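Local coordinates for protein N-acetyltransferase (PDB 4LUA) that probably transfers an acetyl group from acetyl-CoA to an amine, as an N-acetyltransferase of the GNAT superfamily whose substrate is not established, at residues Asn89-Thr92 / Ile98-Glu101; Leu118-Val123 / Val131-Leu136. All blocks are in the same frame, centred on the assembly; numbering follows the deposited sequence.

Interaction 1. Residues Asn89-Thr92 / Ile98-Glu101; sequences NFVT and INSE
Asn89 and Asn99 join the strand and the helix of a beta-turn-alpha unit of the GNAT fold, strand 83-91 running into helix 96-112. Their side chains come from opposite directions and form a cyclic amide pair, each carboxamide giving one N-H and receiving one. Asn99 ND2 donates to Asn89 OD1 at 2.9 Å, nearly straight at 161° and in the carbonyl plane on a lone pair. The return bond, from Asn89 ND2 to Asn99 OD1, is also 2.9 Å, though here the donor is tilted from the carbonyl plane. Such a pair needs the two amides almost flat with each other, and their planes differ by 24°. Asparagine suits both places because one short group carries a donor and an acceptor side by side. In Asn89, CG anti to the backbone N (chi1 -178°) sends the amide across to the helix. Its ND2 also donates to Thr69 O, so both hydrogens are used and the amide cannot easily flip in this buried site.

Val91 supplies the apolar side. Its CG2 methyl lies over the face of the Asn99 amide, 3.5 Å from Asn99 CG, while CG1 approaches Ile98 CG2 at 4.4 Å. Branched aliphatic residues fill this space without competing for the amide bonds. The turn between strand and helix is where GNAT enzymes usually hold the pyrophosphate of acetyl-CoA. Strand 65-75 lies alongside, Ala70 touching Asn89 and Ala68 touching Val91 and Ile98; Phe29 touches both asparagines, and Phe132 of helix 127-135 packs on Asn99.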
# COMPACT_ATOMS: atom_id res chain seq x y z
N ASN A 89 -0.13 -0.83 2.91
CA ASN A 89 -1.49 -0.32 2.64
C ASN A 89 -2.40 -0.87 3.72
O ASN A 89 -2.75 -2.07 3.72
CB ASN A 89 -1.88 -0.81 1.25
CG ASN A 89 -3.28 -0.33 0.75
OD1 ASN A 89 -3.86 -0.99 -0.12
ND2 ASN A 89 -3.84 0.75 1.32
N PHE A 90 -2.74 -0.02 4.70
CA PHE A 90 -3.66 -0.42 5.78
C PHE A 90 -4.87 0.46 5.70
O PHE A 90 -4.75 1.69 5.68
CB PHE A 90 -2.96 -0.21 7.15
CG PHE A 90 -1.77 -1.11 7.35
CD1 PHE A 90 -1.89 -2.35 7.95
CD2 PHE A 90 -0.51 -0.68 6.94
CE1 PHE A 90 -0.77 -3.21 8.13
CE2 PHE A 90 0.61 -1.52 7.11
CZ PHE A 90 0.49 -2.76 7.71
N VAL A 91 -6.06 -0.17 5.64
CA VAL A 91 -7.29 0.60 5.40
C VAL A 91 -8.31 0.17 6.46
O VAL A 91 -8.57 -1.02 6.59
CB VAL A 91 -7.89 0.21 4.05
CG1 VAL A 91 -9.11 1.10 3.77
CG2 VAL A 91 -6.86 0.24 2.97
N THR A 92 -8.86 1.12 7.23
CA THR A 92 -9.89 0.78 8.21
C THR A 92 -11.02 0.01 7.52
O THR A 92 -11.50 0.42 6.48
CB THR A 92 -10.40 2.04 8.91
OG1 THR A 92 -9.30 2.64 9.61
CG2 THR A 92 -11.49 1.64 9.96
N ILE A 98 -12.86 3.73 -0.00
CA ILE A 98 -11.75 4.54 0.48
C ILE A 98 -10.44 4.13 -0.22
O ILE A 98 -9.67 4.98 -0.71
CB ILE A 98 -11.53 4.36 2.04
CG1 ILE A 98 -12.76 4.77 2.83
CG2 ILE A 98 -10.29 5.15 2.54
CD1 ILE A 98 -13.07 6.13 2.64
N ASN A 99 -10.16 2.82 -0.27
CA ASN A 99 -8.90 2.43 -0.85
C ASN A 99 -8.85 2.72 -2.34
O ASN A 99 -7.76 2.99 -2.86
CB ASN A 99 -8.56 0.93 -0.56
CG ASN A 99 -7.06 0.68 -0.45
OD1 ASN A 99 -6.33 1.58 0.02
ND2 ASN A 99 -6.60 -0.50 -0.88
N SER A 100 -9.98 2.64 -3.05
CA SER A 100 -9.96 2.94 -4.49
C SER A 100 -9.62 4.41 -4.66
O SER A 100 -8.86 4.73 -5.61
CB SER A 100 -11.32 2.67 -5.16
OG SER A 100 -11.50 1.26 -5.28
N GLU A 101 -10.15 5.28 -3.79
CA GLU A 101 -9.79 6.71 -3.90
C GLU A 101 -8.29 6.87 -3.65
O GLU A 101 -7.56 7.59 -4.38
CB GLU A 101 -10.60 7.56 -2.93
CG GLU A 101 -11.94 7.99 -3.46
CD GLU A 101 -12.71 8.84 -2.44
OE1 GLU A 101 -12.05 9.57 -1.65
OE2 GLU A 101 -13.96 8.75 -2.41

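Interaction 2. Residues Leu118-Val123 / Val131-Leu136; sequences LLTSIV and VFYSAL
Thr120 sets its CG2 methyl almost exactly over the ring of Tyr133, 3.6 Å from the ring centroid and 7° off the normal, a clear CH-pi contact. The same threonine puts OG1 3.2 Å from Tyr133 OH, at most a weak hydrogen bond and not a settled one, since another acceptor lies within reach of the same proton. Threonine is apt here because its two branches meet different parts of one tyrosine: with OG1 anti to the backbone N (chi1 -165°), the hydroxyl goes to the phenol end while the methyl covers the ring. Ile122, two residues along and on the same side of the strand, brings the end of its long branch to the ring obliquely, with CD1 3.8 Å from Tyr133 CD2.

In the next shell, Phe132, the preceding residue, lays CE1 4.1 Å above the opposite face of the Tyr133 ring, so the aromatic plane is sandwiched between a methyl and a ring carbon. Phe138 meets the tyrosine edge-to-face, which further limits its rotation. Tyr133 begins the Tyr-x-x-x-Gly-Phe sequence common in GNAT proteins; in several relatives the tyrosine here acts as a general acid, a role not established for this enzyme.

Strand 117-123 pairs with strand 153-163 and, through the backbone of Leu119, is also bonded to Ser84 and Ile86 of strand 83-91. Helix 127-135 packs on it through Tyr133, which also touches Ile103 of helix 96-112 and Ile86.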
# COMPACT_ATOMS: atom_id res chain seq x y z
N LEU A 118 4.02 1.27 -11.81
CA LEU A 118 3.70 1.11 -10.41
C LEU A 118 3.52 -0.38 -10.28
O LEU A 118 2.78 -0.99 -11.10
CB LEU A 118 2.32 1.69 -10.04
CG LEU A 118 2.13 3.13 -9.78
CD1 LEU A 118 0.62 3.34 -9.64
CD2 LEU A 118 2.85 3.38 -8.48
N LEU A 119 4.17 -1.01 -9.27
CA LEU A 119 3.96 -2.46 -9.04
C LEU A 119 3.30 -2.69 -7.70
O LEU A 119 3.40 -1.86 -6.79
CB LEU A 119 5.31 -3.15 -9.01
CG LEU A 119 6.13 -3.09 -10.27
CD1 LEU A 119 7.48 -3.78 -9.98
CD2 LEU A 119 5.40 -3.81 -11.33
N THR A 120 2.52 -3.75 -7.58
CA THR A 120 1.99 -4.12 -6.28
C THR A 120 2.07 -5.65 -6.18
O THR A 120 2.01 -6.38 -7.18
CB THR A 120 0.48 -3.62 -6.14
OG1 THR A 120 0.10 -3.66 -4.75
CG2 THR A 120 -0.52 -4.44 -7.00
N SER A 121 2.23 -6.16 -4.95
CA SER A 121 2.29 -7.60 -4.70
C SER A 121 1.11 -8.00 -3.82
O SER A 121 0.70 -7.23 -2.94
CB SER A 121 3.64 -8.03 -4.00
OG SER A 121 3.75 -7.21 -2.81
N ILE A 122 0.54 -9.18 -4.11
CA ILE A 122 -0.71 -9.59 -3.39
C ILE A 122 -0.54 -11.05 -3.03
O ILE A 122 -0.20 -11.92 -3.87
CB ILE A 122 -1.94 -9.42 -4.33
CG1 ILE A 122 -2.03 -7.98 -4.85
CG2 ILE A 122 -3.26 -9.79 -3.56
CD1 ILE A 122 -3.22 -7.77 -5.83
N VAL A 123 -0.80 -11.40 -1.76
CA VAL A 123 -0.71 -12.80 -1.41
C VAL A 123 -1.65 -13.64 -2.27
O VAL A 123 -2.77 -13.21 -2.62
CB VAL A 123 -1.03 -12.98 0.08
CG1 VAL A 123 -1.29 -14.45 0.42
CG2 VAL A 123 0.15 -12.39 0.92
N VAL A 131 -8.87 -8.61 -7.45
CA VAL A 131 -9.96 -8.03 -8.22
C VAL A 131 -10.06 -6.51 -8.06
O VAL A 131 -10.32 -5.78 -9.02
CB VAL A 131 -11.30 -8.73 -7.84
CG1 VAL A 131 -12.51 -7.92 -8.36
CG2 VAL A 131 -11.28 -10.13 -8.44
N PHE A 132 -9.80 -6.04 -6.83
CA PHE A 132 -9.80 -4.61 -6.56
C PHE A 132 -8.74 -3.92 -7.47
O PHE A 132 -9.03 -2.90 -8.13
CB PHE A 132 -9.48 -4.42 -5.07
CG PHE A 132 -9.04 -3.03 -4.71
CD1 PHE A 132 -7.66 -2.68 -4.76
CD2 PHE A 132 -9.98 -2.09 -4.28
CE1 PHE A 132 -7.28 -1.34 -4.41
CE2 PHE A 132 -9.56 -0.80 -3.88
CZ PHE A 132 -8.24 -0.44 -3.99
N TYR A 133 -7.54 -4.49 -7.52
CA TYR A 133 -6.50 -3.86 -8.34
C TYR A 133 -6.74 -3.99 -9.80
O TYR A 133 -6.45 -3.06 -10.59
CB TYR A 133 -5.13 -4.47 -8.01
CG TYR A 133 -4.41 -3.68 -6.93
CD1 TYR A 133 -3.76 -2.51 -7.30
CD2 TYR A 133 -4.31 -4.12 -5.61
CE1 TYR A 133 -3.06 -1.74 -6.38
CE2 TYR A 133 -3.60 -3.35 -4.68
CZ TYR A 133 -2.98 -2.20 -5.12
OH TYR A 133 -2.23 -1.47 -4.22
N SER A 134 -7.31 -5.12 -10.24
CA SER A 134 -7.65 -5.28 -11.66
C SER A 134 -8.68 -4.22 -12.08
O SER A 134 -8.62 -3.66 -13.19
CB SER A 134 -8.23 -6.69 -11.91
OG SER A 134 -8.62 -6.82 -13.27
N ALA A 135 -9.61 -3.92 -11.17
CA ALA A 135 -10.64 -2.95 -11.52
C ALA A 135 -10.05 -1.54 -11.70
O ALA A 135 -10.64 -0.68 -12.37
CB ALA A 135 -11.72 -2.94 -10.41
N LEU A 136 -8.91 -1.30 -11.05
CA LEU A 136 -8.22 0.00 -11.20
C LEU A 136 -7.25 0.02 -12.37
O LEU A 136 -6.60 1.05 -12.61
CB LEU A 136 -7.41 0.28 -9.92
CG LEU A 136 -8.36 0.53 -8.74
CD1 LEU A 136 -7.52 0.51 -7.45
CD2 LEU A 136 -9.10 1.84 -8.87

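How the interactions relate
Interactions 1 and 2 are successive strand-to-helix contacts along the chain, 83-91 with 96-112 and then 117-123 with 127-135, their centres about 13 Å apart. Phe132 links them: its CZ lies 3.5 Å from Asn99 ND2 and its CE2 3.2 Å from Ser100 OG, so the residue that backs the Tyr133 ring in interaction 2 also packs against the helix of interaction 1. Phe29 continues the connection, touching the asparagine pair and meeting Phe132 edge-to-face. In GNAT enzymes acetyl-CoA usually enters the split between the two splayed central strands, here 83-91 and 117-123, so both contacts probably border the cofactor region, although no ligand marks it here.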